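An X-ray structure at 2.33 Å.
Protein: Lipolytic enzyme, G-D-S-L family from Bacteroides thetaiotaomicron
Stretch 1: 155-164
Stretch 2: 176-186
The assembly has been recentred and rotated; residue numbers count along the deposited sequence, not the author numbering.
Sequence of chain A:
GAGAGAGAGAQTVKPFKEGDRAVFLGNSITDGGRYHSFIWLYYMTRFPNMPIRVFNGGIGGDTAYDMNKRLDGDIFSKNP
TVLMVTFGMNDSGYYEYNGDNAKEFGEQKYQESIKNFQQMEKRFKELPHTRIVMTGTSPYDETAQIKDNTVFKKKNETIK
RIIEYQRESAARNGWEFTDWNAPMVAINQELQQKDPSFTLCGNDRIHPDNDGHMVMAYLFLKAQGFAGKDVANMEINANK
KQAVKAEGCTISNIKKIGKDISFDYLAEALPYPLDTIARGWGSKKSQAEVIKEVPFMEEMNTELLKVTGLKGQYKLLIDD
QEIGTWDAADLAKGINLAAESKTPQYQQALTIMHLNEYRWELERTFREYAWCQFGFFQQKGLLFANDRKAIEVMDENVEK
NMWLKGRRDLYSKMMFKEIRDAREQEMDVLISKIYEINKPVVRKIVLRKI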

# COMPACT_ATOMS: atom_id res chain seq x y z
N LYS A 155 7.49 -23.33 -6.60
CA LYS A 155 8.26 -22.10 -6.64
C LYS A 155 8.08 -21.29 -5.35
O LYS A 155 9.06 -20.74 -4.80
N ASN A 156 6.86 -21.27 -4.81
CA ASN A 156 6.66 -20.53 -3.58
C ASN A 156 7.39 -21.15 -2.40
O ASN A 156 7.61 -20.46 -1.40
N GLU A 157 7.81 -22.41 -2.48
CA GLU A 157 8.58 -23.00 -1.39
C GLU A 157 10.00 -22.44 -1.34
O GLU A 157 10.54 -22.17 -0.26
N THR A 158 10.62 -22.24 -2.51
CA THR A 158 11.90 -21.54 -2.55
C THR A 158 11.73 -20.10 -2.06
O THR A 158 12.57 -19.58 -1.30
N ILE A 159 10.63 -19.45 -2.45
CA ILE A 159 10.35 -18.11 -1.94
C ILE A 159 10.28 -18.12 -0.42
O ILE A 159 10.93 -17.30 0.26
N LYS A 160 9.53 -19.06 0.15
CA LYS A 160 9.40 -19.15 1.60
C LYS A 160 10.73 -19.42 2.28
O LYS A 160 10.97 -18.94 3.39
N ARG A 161 11.61 -20.21 1.64
CA ARG A 161 12.95 -20.41 2.20
C ARG A 161 13.72 -19.09 2.27
O ARG A 161 14.39 -18.80 3.27
N ILE A 162 13.66 -18.30 1.20
CA ILE A 162 14.31 -16.99 1.22
C ILE A 162 13.72 -16.13 2.34
O ILE A 162 14.44 -15.45 3.09
N ILE A 163 12.40 -16.17 2.51
CA ILE A 163 11.76 -15.37 3.54
C ILE A 163 12.20 -15.82 4.93
O ILE A 163 12.38 -15.00 5.83
N GLU A 164 12.39 -17.13 5.13
CA GLU A 164 12.90 -17.61 6.42
C GLU A 164 14.32 -17.14 6.66
O GLU A 164 14.69 -16.80 7.80
N GLU A 176 13.22 -5.49 12.53
CA GLU A 176 11.84 -5.95 12.58
C GLU A 176 11.55 -6.84 11.37
O GLU A 176 12.25 -6.80 10.36
N PHE A 177 10.50 -7.65 11.49
CA PHE A 177 10.14 -8.58 10.43
C PHE A 177 8.62 -8.65 10.31
O PHE A 177 7.92 -8.71 11.32
N THR A 178 8.14 -8.66 9.07
CA THR A 178 6.75 -8.97 8.77
C THR A 178 6.71 -9.75 7.47
O THR A 178 7.64 -9.68 6.66
N ASP A 179 5.64 -10.52 7.27
CA ASP A 179 5.57 -11.44 6.14
C ASP A 179 4.24 -11.27 5.42
O ASP A 179 3.18 -11.23 6.06
N TRP A 180 4.30 -11.11 4.09
CA TRP A 180 3.09 -11.15 3.28
C TRP A 180 2.76 -12.55 2.78
O TRP A 180 1.62 -12.81 2.40
N ASN A 181 3.75 -13.44 2.74
CA ASN A 181 3.61 -14.69 2.01
C ASN A 181 2.59 -15.61 2.68
O ASN A 181 1.60 -16.02 2.05
N ALA A 182 2.80 -15.92 3.96
CA ALA A 182 1.87 -16.80 4.67
C ALA A 182 0.45 -16.26 4.71
O ALA A 182 -0.47 -16.98 4.29
N PRO A 183 0.19 -15.03 5.17
CA PRO A 183 -1.21 -14.58 5.22
C PRO A 183 -1.87 -14.52 3.85
O PRO A 183 -3.07 -14.81 3.72
N MET A 184 -1.11 -14.19 2.82
CA MET A 184 -1.72 -14.09 1.50
C MET A 184 -1.99 -15.47 0.93
O MET A 184 -2.99 -15.67 0.23
N VAL A 185 -1.11 -16.44 1.19
CA VAL A 185 -1.41 -17.82 0.81
C VAL A 185 -2.69 -18.28 1.51
O VAL A 185 -3.56 -18.89 0.89
N ALA A 186 -2.83 -17.94 2.80
CA ALA A 186 -4.01 -18.34 3.55
C ALA A 186 -5.28 -17.74 2.94
O ALA A 186 -6.28 -18.44 2.76

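Paired carboxamides offer a compact way to fasten two packed segments, because each amide carries both donor and acceptor groups and two of them can exchange hydrogen bonds. The contact between helix 155-164 and the strand-turn-helix of 176-186 in this lipolytic enzyme is a good example. The helices run closer to antiparallel than parallel, at 147°, and their axes come no nearer than 11.9 Å; the gap is bridged chiefly by the side chains of Asn181, Asn156 and Ile163.

Asn181 is the centrepiece. Its CA-to-CB bond points toward the first helix, chi1 is t, and the side chain enters a hole formed by Asn156, Ile159, Lys160 and Ile163. Of these only Lys160 points sideways; the others point toward the second stretch. Asn156, also t, meets it head-on: Asn156 ND2 donates to Asn181 OD1 at 2.9 Å, and Asn181 ND2 returns a bond to Asn156 OD1 at 3.1 Å. Both are close to linear, which a reciprocal amide pair allows. Asn156 OD1 and Asn181 ND2 are also hydrogen-bonded elsewhere in the structure. The walls of the hole are largely aliphatic. Ile159 CG2 (chi1 m) lies 3.2 Å from Asn181 ND2, and Lys160 CG (chi1 m) packs 3.6 Å from Asn181 OD1, while the lysine amine forms a salt bridge with Glu157.

Ile163, in the m, t rotamer, covers nearly as much surface. Its CD1 approaches Asn181 ND2 at 3.5 Å, whereas its CG2 meets Phe177 CZ at 3.7 Å, at the ring edge and near its plane. The same CG2 is 3.7 Å from Asp179 OD1. That carboxylate caps the second helix, with Asn181 N donating to Asp179 OD1 at 2.8 Å and Ala182 N to Asp179 OD2 at 3.1 Å. Val185 CG2 lies 3.8 Å from Asn156 ND2. Phe177, Asp179 and Val185 all point toward the first helix with chi1 t.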

# COMPACT_ATOMS: atom_id res chain seq x y z
CB LYS A 155 7.85 -21.31 -7.89
CG LYS A 155 8.09 -19.82 -7.87
CD LYS A 155 7.75 -19.19 -9.21
CE LYS A 155 7.91 -17.67 -9.19
NZ LYS A 155 9.31 -17.23 -9.00
CB ASN A 156 5.18 -20.40 -3.23
CG ASN A 156 4.93 -19.28 -2.26
OD1 ASN A 156 5.34 -18.15 -2.50
ND2 ASN A 156 4.32 -19.60 -1.12
CB GLU A 157 8.60 -24.52 -1.51
CG GLU A 157 7.20 -25.15 -1.65
CD GLU A 157 6.20 -24.67 -0.59
OE1 GLU A 157 6.56 -24.60 0.60
OE2 GLU A 157 5.04 -24.36 -0.96
CB THR A 158 12.46 -21.57 -3.97
OG1 THR A 158 12.67 -22.93 -4.37
CG2 THR A 158 13.79 -20.81 -4.07
CB ILE A 159 9.06 -17.55 -2.57
CG1 ILE A 159 9.27 -17.26 -4.06
CG2 ILE A 159 8.63 -16.29 -1.86
CD1 ILE A 159 8.01 -16.84 -4.77
CB LYS A 160 8.37 -20.22 1.98
CG LYS A 160 6.92 -19.76 1.85
CD LYS A 160 5.95 -20.91 1.74
CE LYS A 160 5.88 -21.72 3.03
NZ LYS A 160 4.75 -22.70 3.00
CB ARG A 161 13.73 -21.42 1.36
CG ARG A 161 13.35 -22.86 1.59
CD ARG A 161 14.27 -23.77 0.79
NE ARG A 161 15.56 -23.96 1.45
CZ ARG A 161 16.62 -24.51 0.86
NH1 ARG A 161 16.54 -24.90 -0.41
NH2 ARG A 161 17.76 -24.66 1.53
CB ILE A 162 14.20 -16.31 -0.16
CG1 ILE A 162 14.89 -17.15 -1.23
CG2 ILE A 162 14.81 -14.91 -0.11
CD1 ILE A 162 14.66 -16.67 -2.65
CB ILE A 163 10.24 -15.40 3.37
CG1 ILE A 163 9.87 -14.74 2.04
CG2 ILE A 163 9.57 -14.71 4.54
CD1 ILE A 163 8.41 -14.74 1.71
CB GLU A 164 12.80 -19.14 6.51
CG GLU A 164 11.61 -19.66 7.32
CD GLU A 164 11.45 -18.94 8.68
OE1 GLU A 164 12.35 -19.09 9.55
OE2 GLU A 164 10.42 -18.26 8.90
CB GLU A 176 10.87 -4.77 12.64
CG GLU A 176 11.22 -3.78 13.76
CD GLU A 176 10.45 -2.46 13.69
OE1 GLU A 176 9.81 -2.10 14.70
OE2 GLU A 176 10.51 -1.79 12.63
CB PHE A 177 10.70 -9.99 10.69
CG PHE A 177 10.23 -11.03 9.69
CD1 PHE A 177 9.03 -11.72 9.87
CD2 PHE A 177 11.00 -11.30 8.56
CE1 PHE A 177 8.60 -12.66 8.93
CE2 PHE A 177 10.58 -12.25 7.62
CZ PHE A 177 9.37 -12.93 7.81
CB THR A 178 5.89 -7.71 8.68
OG1 THR A 178 4.53 -8.09 8.51
CG2 THR A 178 6.33 -6.86 7.50
CB ASP A 179 5.74 -12.88 6.60
CG ASP A 179 5.71 -13.87 5.44
OD1 ASP A 179 6.11 -13.49 4.31
OD2 ASP A 179 5.28 -15.02 5.66
CB TRP A 180 3.20 -10.22 2.07
CG TRP A 180 3.07 -8.72 2.30
CD1 TRP A 180 2.05 -8.07 2.96
CD2 TRP A 180 3.95 -7.70 1.83
NE1 TRP A 180 2.27 -6.72 2.94
CE2 TRP A 180 3.43 -6.46 2.25
CE3 TRP A 180 5.15 -7.72 1.10
CZ2 TRP A 180 4.06 -5.25 1.96
CZ3 TRP A 180 5.78 -6.51 0.82
CH2 TRP A 180 5.23 -5.29 1.25
CB ASN A 181 4.98 -15.37 1.90
CG ASN A 181 5.05 -16.36 0.76
OD1 ASN A 181 4.39 -17.40 0.79
ND2 ASN A 181 5.84 -16.03 -0.25
CB ALA A 182 2.40 -17.09 6.08
CB PRO A 183 -1.13 -13.19 5.86
CG PRO A 183 0.26 -13.07 6.41
CD PRO A 183 1.12 -13.99 5.65
CB MET A 184 -0.84 -13.26 0.58
CG MET A 184 -0.93 -11.77 0.85
SD MET A 184 0.17 -10.81 -0.22
CE MET A 184 -0.86 -10.73 -1.70
CB VAL A 185 -0.23 -18.74 1.16
CG1 VAL A 185 -0.63 -20.19 0.98
CG2 VAL A 185 0.96 -18.43 0.27
CB ALA A 186 -3.86 -17.93 5.01